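Enoyl-CoA hydratase/isomerase (Shewanella pealeana, PDB 4KPK) probably acts as an isomerase of the enoyl-CoA hydratase/isomerase family, whose crotonase-like members transform acyl-CoA thioesters. Local coordinates at residues C43-M52 with F78-L89; K135-F146 with S156-F167. One frame throughout, in Å; residues are numbered along the deposited sequence.

Interaction 1: C43-M52 with F78-L89; sequences CTLNGGVAQM and FKRNEQCQILLL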
loop_
_atom_site.group_PDB
_atom_site.type_symbol
_atom_site.label_atom_id
_atom_site.label_comp_id
_atom_site.label_asym_id
_atom_site.label_seq_id
_atom_site.Cartn_x
_atom_site.Cartn_y
_atom_site.Cartn_z
ATOM N N CYS A 43 9.715 -33.292 -5.220
ATOM C CA CYS A 43 10.714 -32.316 -4.911
ATOM C C CYS A 43 11.994 -32.731 -5.542
ATOM O O CYS A 43 12.311 -33.916 -5.571
ATOM C CB CYS A 43 10.826 -32.127 -3.375
ATOM S SG CYS A 43 11.156 -33.608 -2.434
ATOM N N THR A 44 12.713 -31.760 -6.112
ATOM C CA THR A 44 13.986 -32.013 -6.793
ATOM C C THR A 44 14.958 -30.909 -6.494
ATOM O O THR A 44 14.565 -29.800 -6.092
ATOM C CB THR A 44 13.810 -32.120 -8.355
ATOM O OG1 THR A 44 13.293 -30.883 -8.858
ATOM C CG2 THR A 44 12.872 -33.202 -8.669
ATOM N N LEU A 45 16.235 -31.193 -6.711
ATOM C CA LEU A 45 17.282 -30.235 -6.424
ATOM C C LEU A 45 18.391 -30.333 -7.455
ATOM O O LEU A 45 18.989 -31.368 -7.613
ATOM C CB LEU A 45 17.830 -30.493 -5.017
ATOM C CG LEU A 45 18.902 -29.542 -4.516
ATOM C CD1 LEU A 45 18.383 -28.124 -4.396
ATOM C CD2 LEU A 45 19.359 -30.040 -3.144
ATOM N N ASN A 46 18.637 -29.267 -8.198
ATOM C CA ASN A 46 19.655 -29.276 -9.238
ATOM C C ASN A 46 20.172 -27.871 -9.367
ATOM O O ASN A 46 19.393 -26.922 -9.558
ATOM C CB ASN A 46 19.125 -29.699 -10.632
ATOM C CG ASN A 46 17.964 -30.690 -10.575
ATOM O OD1 ASN A 46 18.164 -31.888 -10.361
ATOM N ND2 ASN A 46 16.744 -30.205 -10.832
ATOM N N GLY A 47 21.485 -27.747 -9.299
ATOM C CA GLY A 47 22.174 -26.543 -9.730
ATOM C C GLY A 47 21.763 -25.247 -9.037
ATOM O O GLY A 47 21.727 -24.192 -9.680
ATOM N N GLY A 48 21.454 -25.330 -7.744
ATOM C CA GLY A 48 21.098 -24.167 -6.940
ATOM C C GLY A 48 19.623 -24.047 -6.638
ATOM O O GLY A 48 19.229 -23.375 -5.688
ATOM N N VAL A 49 18.825 -24.721 -7.454
ATOM C CA VAL A 49 17.402 -24.491 -7.605
ATOM C C VAL A 49 16.661 -25.692 -7.077
ATOM O O VAL A 49 16.837 -26.806 -7.532
ATOM C CB VAL A 49 17.016 -24.354 -9.113
ATOM C CG1 VAL A 49 15.521 -24.143 -9.258
ATOM C CG2 VAL A 49 17.765 -23.203 -9.739
ATOM N N ALA A 50 15.832 -25.467 -6.086
ATOM C CA ALA A 50 15.070 -26.523 -5.501
ATOM C C ALA A 50 13.686 -26.320 -5.986
ATOM O O ALA A 50 13.267 -25.182 -6.188
ATOM C CB ALA A 50 15.084 -26.431 -3.960
ATOM N N GLN A 51 12.948 -27.406 -6.133
ATOM C CA GLN A 51 11.595 -27.279 -6.566
ATOM C C GLN A 51 10.714 -28.063 -5.683
ATOM O O GLN A 51 11.044 -29.198 -5.368
ATOM C CB GLN A 51 11.416 -27.809 -8.017
ATOM C CG GLN A 51 12.421 -27.208 -8.963
ATOM C CD GLN A 51 12.088 -27.528 -10.418
ATOM O OE1 GLN A 51 10.934 -27.747 -10.767
ATOM N NE2 GLN A 51 13.093 -27.582 -11.250
HETATM N N MSE A 52 9.555 -27.479 -5.395
HETATM C CA MSE A 52 8.453 -28.111 -4.682
HETATM C C MSE A 52 7.298 -28.075 -5.645
HETATM O O MSE A 52 6.895 -26.993 -6.097
HETATM C CB MSE A 52 8.067 -27.368 -3.400
HETATM C CG MSE A 52 6.915 -28.058 -2.662
HETATM SE SE MSE A 52 6.632 -27.005 -0.996
HETATM C CE MSE A 52 7.794 -27.195 0.523
ATOM N N PHE A 78 14.442 -27.935 2.602
ATOM C CA PHE A 78 15.269 -27.063 1.760
ATOM C C PHE A 78 15.873 -25.865 2.527
ATOM O O PHE A 78 16.922 -25.328 2.160
ATOM C CB PHE A 78 14.488 -26.613 0.514
ATOM C CG PHE A 78 14.357 -27.691 -0.566
ATOM C CD1 PHE A 78 15.483 -28.342 -1.073
ATOM C CD2 PHE A 78 13.107 -28.022 -1.121
ATOM C CE1 PHE A 78 15.374 -29.314 -2.054
ATOM C CE2 PHE A 78 13.000 -28.979 -2.140
ATOM C CZ PHE A 78 14.129 -29.634 -2.597
ATOM N N LYS A 79 15.229 -25.444 3.599
ATOM C CA LYS A 79 15.802 -24.430 4.422
ATOM C C LYS A 79 17.159 -24.906 4.972
ATOM O O LYS A 79 18.095 -24.154 4.948
ATOM C CB LYS A 79 14.879 -24.063 5.566
ATOM C CG LYS A 79 15.520 -22.991 6.418
ATOM C CD LYS A 79 14.631 -22.517 7.550
ATOM C CE LYS A 79 15.478 -21.645 8.475
ATOM N NZ LYS A 79 14.653 -20.793 9.360
ATOM N N ARG A 80 17.236 -26.149 5.457
ATOM C CA ARG A 80 18.484 -26.760 5.978
ATOM C C ARG A 80 19.597 -26.849 4.918
ATOM O O ARG A 80 20.775 -26.558 5.190
ATOM C CB ARG A 80 18.216 -28.195 6.462
ATOM C CG ARG A 80 17.248 -28.348 7.625
ATOM C CD ARG A 80 17.222 -29.790 8.149
ATOM N NE ARG A 80 16.893 -30.810 7.125
ATOM C CZ ARG A 80 15.759 -31.532 7.040
ATOM N NH1 ARG A 80 14.764 -31.381 7.912
ATOM N NH2 ARG A 80 15.613 -32.419 6.055
ATOM N N ASN A 81 19.177 -27.264 3.717
ATOM C CA ASN A 81 20.038 -27.601 2.607
ATOM C C ASN A 81 20.899 -26.453 2.130
ATOM O O ASN A 81 20.390 -25.418 1.734
ATOM C CB ASN A 81 19.174 -28.091 1.463
ATOM C CG ASN A 81 19.932 -28.946 0.508
ATOM O OD1 ASN A 81 20.874 -28.498 -0.133
ATOM N ND2 ASN A 81 19.526 -30.169 0.388
ATOM N N GLU A 82 22.213 -26.660 2.161
ATOM C CA GLU A 82 23.203 -25.671 1.713
ATOM C C GLU A 82 23.321 -25.531 0.180
ATOM O O GLU A 82 23.760 -24.490 -0.314
ATOM C CB GLU A 82 24.581 -26.061 2.253
ATOM C CG GLU A 82 24.636 -26.242 3.759
ATOM C CD GLU A 82 25.803 -25.482 4.351
ATOM O OE1 GLU A 82 25.545 -24.478 5.044
ATOM O OE2 GLU A 82 26.969 -25.855 4.084
ATOM N N GLN A 83 22.981 -26.591 -0.554
ATOM C CA GLN A 83 22.915 -26.582 -2.039
ATOM C C GLN A 83 21.643 -25.882 -2.653
ATOM O O GLN A 83 21.505 -25.737 -3.877
ATOM C CB GLN A 83 23.004 -28.030 -2.520
ATOM C CG GLN A 83 23.593 -28.214 -3.914
ATOM C CD GLN A 83 23.295 -29.596 -4.498
ATOM O OE1 GLN A 83 23.651 -30.610 -3.892
ATOM N NE2 GLN A 83 22.636 -29.642 -5.673
ATOM N N CYS A 84 20.710 -25.469 -1.792
ATOM C CA CYS A 84 19.498 -24.750 -2.209
ATOM C C CYS A 84 19.748 -23.263 -2.059
ATOM O O CYS A 84 19.854 -22.748 -0.917
ATOM C CB CYS A 84 18.280 -25.179 -1.367
ATOM S SG CYS A 84 16.817 -24.155 -1.672
ATOM N N GLN A 85 19.885 -22.570 -3.192
ATOM C CA GLN A 85 19.954 -21.092 -3.174
ATOM C C GLN A 85 18.582 -20.459 -3.407
ATOM O O GLN A 85 18.345 -19.358 -2.982
ATOM C CB GLN A 85 20.889 -20.541 -4.265
ATOM C CG GLN A 85 22.389 -20.592 -3.966
ATOM C CD GLN A 85 23.146 -21.729 -4.684
ATOM O OE1 GLN A 85 23.430 -21.673 -5.914
ATOM N NE2 GLN A 85 23.514 -22.754 -3.908
ATOM N N ILE A 86 17.724 -21.129 -4.169
ATOM C CA ILE A 86 16.448 -20.623 -4.581
ATOM C C ILE A 86 15.484 -21.780 -4.384
ATOM O O ILE A 86 15.895 -22.920 -4.520
ATOM C CB ILE A 86 16.496 -20.282 -6.104
ATOM C CG1 ILE A 86 17.181 -18.934 -6.337
ATOM C CG2 ILE A 86 15.126 -20.283 -6.758
ATOM C CD1 ILE A 86 17.588 -18.773 -7.792
ATOM N N LEU A 87 14.213 -21.459 -4.075
ATOM C CA LEU A 87 13.110 -22.415 -4.011
ATOM C C LEU A 87 12.052 -21.973 -5.004
ATOM O O LEU A 87 11.522 -20.866 -4.908
ATOM C CB LEU A 87 12.439 -22.462 -2.629
ATOM C CG LEU A 87 11.210 -23.392 -2.637
ATOM C CD1 LEU A 87 11.570 -24.855 -2.938
ATOM C CD2 LEU A 87 10.384 -23.276 -1.395
ATOM N N LEU A 88 11.750 -22.863 -5.938
ATOM C CA LEU A 88 10.739 -22.671 -6.945
ATOM C C LEU A 88 9.517 -23.536 -6.565
ATOM O O LEU A 88 9.648 -24.748 -6.327
ATOM C CB LEU A 88 11.361 -23.090 -8.298
ATOM C CG LEU A 88 10.727 -22.525 -9.553
ATOM C CD1 LEU A 88 11.441 -22.980 -10.833
ATOM C CD2 LEU A 88 9.299 -22.994 -9.595
ATOM N N LEU A 89 8.334 -22.918 -6.475
ATOM C CA LEU A 89 7.065 -23.647 -6.313
ATOM C C LEU A 89 6.261 -23.671 -7.617
ATOM O O LEU A 89 6.036 -22.616 -8.221
ATOM C CB LEU A 89 6.134 -23.038 -5.279
ATOM C CG LEU A 89 6.501 -22.947 -3.808
ATOM C CD1 LEU A 89 7.691 -21.976 -3.622
ATOM C CD2 LEU A 89 5.267 -22.485 -3.026
#
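Ala50 drives its methyl straight onto the Phe78 ring: CB stands 3.4 Å from the centroid of the ring of Phe78 and 8° off the normal, a CH-pi contact over the middle of the face. Cys84 SG flanks the same methyl, 3.7 Å from Ala50 CB, and Leu87 CD1 adds a branch from the neighbouring strand. This is the tight part, where the end of helix 65-80 closes down on the sheet; Met52 and Leu87 meet the same helix through Leu75. Strands 49-52 and 86-89 run parallel, joined by a ladder whose straightest bond takes Leu88 N to Ala50 O (2.8 Å, 171° at the hydrogen). Where the ladder begins, Gly48 O accepts from two amides, Gln85 N at 2.7 Å and Ile86 N at 3.1 Å, so the type I' turn Asn46-Val49 is pinned to the start of the next strand.

The solvent side is more exposed and more polar. There partly exposed Leu45, with CG anti to the backbone N (chi1 -177°), lays CD1 obliquely near the Phe78 ring, while CD2 meets the amide of Asn81, 3.5 Å from ND2. The amide of exposed Gln83 lies against Leu45, NE2 3.9 Å from CG. Every hydrogen bond across the contact joins backbone to backbone, whereas the side chains meet mainly through carbon and sulfur, implying that hydrophobic burial supplies the fit and the main chain the register.

Interaction 2: K135-F146 with S156-F167; sequences KPTITLVQGAAF and SDIAIANERASF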
loop_
_atom_site.group_PDB
_atom_site.type_symbol
_atom_site.label_atom_id
_atom_site.label_comp_id
_atom_site.label_asym_id
_atom_site.label_seq_id
_atom_site.Cartn_x
_atom_site.Cartn_y
_atom_site.Cartn_z
ATOM N N LYS A 135 15.502 -17.473 1.672
ATOM C CA LYS A 135 16.008 -17.657 0.354
ATOM C C LYS A 135 14.889 -17.232 -0.615
ATOM O O LYS A 135 13.695 -17.345 -0.295
ATOM C CB LYS A 135 16.323 -19.143 0.149
ATOM C CG LYS A 135 17.462 -19.687 0.993
ATOM C CD LYS A 135 17.505 -21.207 1.045
ATOM C CE LYS A 135 18.764 -21.663 1.775
ATOM N NZ LYS A 135 18.736 -23.126 2.042
ATOM N N PRO A 136 15.271 -16.687 -1.781
ATOM C CA PRO A 136 14.249 -16.233 -2.714
ATOM C C PRO A 136 13.378 -17.368 -3.136
ATOM O O PRO A 136 13.879 -18.453 -3.381
ATOM C CB PRO A 136 15.055 -15.715 -3.924
ATOM C CG PRO A 136 16.392 -16.335 -3.811
ATOM C CD PRO A 136 16.623 -16.595 -2.354
ATOM N N THR A 137 12.071 -17.111 -3.139
ATOM C CA THR A 137 11.043 -18.043 -3.585
ATOM C C THR A 137 10.343 -17.468 -4.840
ATOM O O THR A 137 10.047 -16.313 -4.886
ATOM C CB THR A 137 10.023 -18.274 -2.486
ATOM O OG1 THR A 137 9.469 -17.005 -2.064
ATOM C CG2 THR A 137 10.695 -18.920 -1.277
ATOM N N ILE A 138 10.075 -18.320 -5.817
ATOM C CA ILE A 138 9.376 -17.990 -7.088
ATOM C C ILE A 138 8.239 -18.985 -7.156
ATOM O O ILE A 138 8.492 -20.178 -7.099
ATOM C CB ILE A 138 10.296 -18.214 -8.327
ATOM C CG1 ILE A 138 11.552 -17.367 -8.149
ATOM C CG2 ILE A 138 9.599 -17.791 -9.664
ATOM C CD1 ILE A 138 12.632 -17.601 -9.114
ATOM N N THR A 139 7.002 -18.499 -7.250
ATOM C CA THR A 139 5.838 -19.338 -7.549
ATOM C C THR A 139 5.295 -19.152 -9.018
ATOM O O THR A 139 5.069 -18.041 -9.477
ATOM C CB THR A 139 4.753 -19.108 -6.477
ATOM O OG1 THR A 139 5.321 -19.462 -5.203
ATOM C CG2 THR A 139 3.487 -19.956 -6.687
ATOM N N LEU A 140 5.095 -20.278 -9.716
ATOM C CA LEU A 140 4.593 -20.352 -11.097
ATOM C C LEU A 140 3.167 -20.928 -11.138
ATOM O O LEU A 140 2.946 -22.077 -10.825
ATOM C CB LEU A 140 5.495 -21.251 -11.922
ATOM C CG LEU A 140 7.013 -21.040 -11.921
ATOM C CD1 LEU A 140 7.694 -22.018 -12.891
ATOM C CD2 LEU A 140 7.289 -19.593 -12.289
ATOM N N VAL A 141 2.191 -20.121 -11.493
ATOM C CA VAL A 141 0.794 -20.467 -11.283
ATOM C C VAL A 141 0.056 -20.623 -12.633
ATOM O O VAL A 141 -0.015 -19.666 -13.359
ATOM C CB VAL A 141 0.054 -19.377 -10.484
ATOM C CG1 VAL A 141 -1.402 -19.755 -10.277
ATOM C CG2 VAL A 141 0.736 -19.091 -9.137
ATOM N N GLN A 142 -0.372 -21.840 -12.963
ATOM C CA GLN A 142 -1.194 -22.148 -14.157
ATOM C C GLN A 142 -2.640 -22.359 -13.698
ATOM O O GLN A 142 -2.889 -22.848 -12.555
ATOM C CB GLN A 142 -0.635 -23.391 -14.916
ATOM C CG GLN A 142 -1.042 -24.786 -14.430
ATOM C CD GLN A 142 -0.404 -25.231 -13.075
ATOM O OE1 GLN A 142 0.178 -24.439 -12.338
ATOM N NE2 GLN A 142 -0.564 -26.499 -12.747
ATOM N N GLY A 143 -3.600 -21.941 -14.542
ATOM C CA GLY A 143 -5.031 -21.967 -14.200
ATOM C C GLY A 143 -5.496 -21.610 -12.769
ATOM O O GLY A 143 -5.076 -20.625 -12.164
ATOM N N ALA A 144 -6.405 -22.408 -12.231
ATOM C CA ALA A 144 -7.054 -22.081 -10.951
ATOM C C ALA A 144 -6.045 -22.130 -9.835
ATOM O O ALA A 144 -5.208 -23.012 -9.790
ATOM C CB ALA A 144 -8.199 -23.036 -10.660
ATOM N N ALA A 145 -6.116 -21.119 -8.967
ATOM C CA ALA A 145 -5.314 -21.073 -7.726
ATOM C C ALA A 145 -6.195 -20.571 -6.626
ATOM O O ALA A 145 -6.159 -19.382 -6.324
ATOM C CB ALA A 145 -4.132 -20.143 -7.920
ATOM N N PHE A 146 -7.070 -21.445 -6.134
ATOM C CA PHE A 146 -8.138 -21.063 -5.212
ATOM C C PHE A 146 -7.690 -21.464 -3.769
ATOM O O PHE A 146 -6.762 -22.261 -3.612
ATOM C CB PHE A 146 -9.453 -21.774 -5.592
ATOM C CG PHE A 146 -10.010 -21.389 -6.962
ATOM C CD1 PHE A 146 -9.872 -20.105 -7.480
ATOM C CD2 PHE A 146 -10.719 -22.323 -7.719
ATOM C CE1 PHE A 146 -10.399 -19.768 -8.728
ATOM C CE2 PHE A 146 -11.253 -21.979 -8.949
ATOM C CZ PHE A 146 -11.083 -20.705 -9.458
ATOM N N SER A 156 5.148 -15.747 -1.514
ATOM C CA SER A 156 6.322 -15.910 -2.373
ATOM C C SER A 156 6.879 -14.571 -2.703
ATOM O O SER A 156 6.177 -13.603 -2.663
ATOM C CB SER A 156 5.966 -16.646 -3.650
ATOM O OG SER A 156 5.477 -17.946 -3.317
ATOM N N ASP A 157 8.170 -14.506 -3.007
ATOM C CA ASP A 157 8.788 -13.220 -3.317
ATOM C C ASP A 157 8.440 -12.797 -4.800
ATOM O O ASP A 157 8.304 -11.591 -5.086
ATOM C CB ASP A 157 10.289 -13.298 -3.090
ATOM C CG ASP A 157 10.661 -13.578 -1.603
ATOM O OD1 ASP A 157 10.120 -12.909 -0.695
ATOM O OD2 ASP A 157 11.510 -14.479 -1.344
ATOM N N ILE A 158 8.333 -13.789 -5.681
ATOM C CA ILE A 158 8.025 -13.600 -7.119
ATOM C C ILE A 158 6.986 -14.627 -7.503
ATOM O O ILE A 158 7.116 -15.783 -7.145
ATOM C CB ILE A 158 9.233 -13.724 -8.054
ATOM C CG1 ILE A 158 10.181 -12.512 -7.893
ATOM C CG2 ILE A 158 8.809 -13.689 -9.514
ATOM C CD1 ILE A 158 11.547 -12.901 -7.461
ATOM N N ALA A 159 5.938 -14.156 -8.196
ATOM C CA ALA A 159 4.867 -14.976 -8.732
ATOM C C ALA A 159 4.561 -14.614 -10.218
ATOM O O ALA A 159 4.413 -13.409 -10.629
ATOM C CB ALA A 159 3.620 -14.808 -7.889
ATOM N N ILE A 160 4.477 -15.670 -11.016
ATOM C CA ILE A 160 4.186 -15.571 -12.462
ATOM C C ILE A 160 3.038 -16.504 -12.722
ATOM O O ILE A 160 3.019 -17.616 -12.179
ATOM C CB ILE A 160 5.406 -16.031 -13.264
ATOM C CG1 ILE A 160 6.615 -15.315 -12.716
ATOM C CG2 ILE A 160 5.240 -15.725 -14.757
ATOM C CD1 ILE A 160 7.920 -15.880 -13.170
ATOM N N ALA A 161 2.032 -16.027 -13.409
ATOM C CA ALA A 161 0.878 -16.861 -13.750
ATOM C C ALA A 161 0.669 -16.903 -15.301
ATOM O O ALA A 161 1.197 -16.035 -15.972
ATOM C CB ALA A 161 -0.365 -16.354 -13.077
ATOM N N ASN A 162 -0.054 -17.920 -15.815
ATOM C CA ASN A 162 -0.455 -17.959 -17.249
ATOM C C ASN A 162 -1.715 -17.146 -17.439
ATOM O O ASN A 162 -2.249 -16.611 -16.465
ATOM C CB ASN A 162 -0.597 -19.386 -17.807
ATOM C CG ASN A 162 -1.771 -20.164 -17.234
ATOM O OD1 ASN A 162 -2.590 -19.679 -16.450
ATOM N ND2 ASN A 162 -1.842 -21.415 -17.633
ATOM N N GLU A 163 -2.165 -17.018 -18.687
ATOM C CA GLU A 163 -3.255 -16.099 -19.029
ATOM C C GLU A 163 -4.618 -16.564 -18.533
ATOM O O GLU A 163 -5.495 -15.738 -18.249
ATOM C CB GLU A 163 -3.275 -15.850 -20.554
ATOM C CG GLU A 163 -2.438 -14.644 -20.981
ATOM C CD GLU A 163 -2.047 -14.694 -22.445
ATOM O OE1 GLU A 163 -2.951 -14.753 -23.305
ATOM O OE2 GLU A 163 -0.831 -14.643 -22.748
ATOM N N ARG A 164 -4.785 -17.878 -18.422
ATOM C CA ARG A 164 -6.021 -18.488 -17.880
ATOM C C ARG A 164 -6.094 -18.486 -16.342
ATOM O O ARG A 164 -7.119 -18.948 -15.798
ATOM C CB ARG A 164 -6.149 -19.953 -18.303
ATOM C CG ARG A 164 -6.754 -20.172 -19.667
ATOM C CD ARG A 164 -6.780 -21.667 -19.974
ATOM N NE ARG A 164 -7.405 -21.960 -21.271
ATOM C CZ ARG A 164 -8.718 -21.910 -21.515
ATOM N NH1 ARG A 164 -9.578 -21.557 -20.560
ATOM N NH2 ARG A 164 -9.185 -22.217 -22.725
ATOM N N ALA A 165 -5.032 -18.018 -15.647
ATOM C CA ALA A 165 -5.043 -18.074 -14.147
ATOM C C ALA A 165 -6.257 -17.443 -13.507
ATOM O O ALA A 165 -6.752 -16.414 -13.926
ATOM C CB ALA A 165 -3.801 -17.473 -13.560
ATOM N N SER A 166 -6.740 -18.083 -12.469
ATOM C CA SER A 166 -8.019 -17.758 -11.915
ATOM C C SER A 166 -7.864 -17.603 -10.413
ATOM O O SER A 166 -7.155 -18.413 -9.792
ATOM C CB SER A 166 -8.950 -18.943 -12.186
ATOM O OG SER A 166 -10.140 -18.498 -12.699
ATOM N N PHE A 167 -8.530 -16.597 -9.822
ATOM C CA PHE A 167 -8.439 -16.347 -8.364
ATOM C C PHE A 167 -9.797 -15.999 -7.785
ATOM O O PHE A 167 -10.654 -15.446 -8.477
ATOM C CB PHE A 167 -7.433 -15.219 -8.053
ATOM C CG PHE A 167 -6.141 -15.396 -8.750
ATOM C CD1 PHE A 167 -5.111 -16.107 -8.168
ATOM C CD2 PHE A 167 -5.985 -14.904 -10.051
ATOM C CE1 PHE A 167 -3.926 -16.298 -8.871
ATOM C CE2 PHE A 167 -4.831 -15.075 -10.728
ATOM C CZ PHE A 167 -3.800 -15.798 -10.165
#
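Asp157 OD2 is gripped by the backbone of Thr137 and by a lysine: it accepts Thr137 N at 3.2 Å, on its anti side and 23° out of the carboxylate plane, and forms a salt bridge with Lys245. The other carboxylate oxygen pairs with Arg195 of a neighbouring subunit, so a single buried carboxylate ties the start of the strand pair to the interface with that subunit, and two positive partners would be expected to keep it ionised. Thr137 answers through its hydroxyl, which its first torsion (chi1 56°) sets between the backbone N and the carbonyl carbon, where OG1 takes Asp157 N at 3.0 Å.

From here strands 137-141 and 158-161 run side by side in parallel, with Thr139 N to Ile158 O and Val141 N to Ile160 O both at 2.7 Å. Ile138 and Ile158, and likewise Leu140 and Ile160, lie alongside each other pointing the same way; Leu140 CD2 comes within 3.9 Å of Ile160 CD1, and helix 222-235 packs on this face. Ile153 of helix 148-155 packs on the other, against Thr139, Val141 and Ala159.

Beyond Val141 the register slips by two residues. Asn162 spans the break: its OD1 accepts Gly143 N at 3.1 Å, the donor lying 30° out of the plane of the side-chain carbonyl, while ND2 lies beside Gln142 CB. With a leucine in its place, Gly143 N would probably lose this acceptor and the junction of the two ladders would be less firmly fixed. Past it, Ala145 N bonds to Ser166 O, and Phe146 brings CE1 to 3.8 Å from Ser166 CB. Strand 137-141, helix 148-155 and strand 158-161 form a beta-alpha-beta crossover, a building unit of the crotonase fold.

In the fold
Interactions 1 and 2 follow one another along the chain and lie in the same sheet, their centres about 18 Å apart. Strand 86-91 closes interaction 1 and is the direct neighbour of strand 137-141, which opens interaction 2: Leu89 N lies 2.8 Å from Ile138 O and Leu89 O 2.9 Å from Leu140 N, probable hydrogen bonds that merge the two strand pairs. A second tie is Lys135, whose NZ bonds to the carbonyls of Phe78, Lys79 and Asn81 where helix 65-80 ends. In crotonase relatives the oxyanion hole involves the start of the helix corresponding to 148-155, so interaction 2 probably lies nearer the active site, with interaction 1 towards the sheet edge.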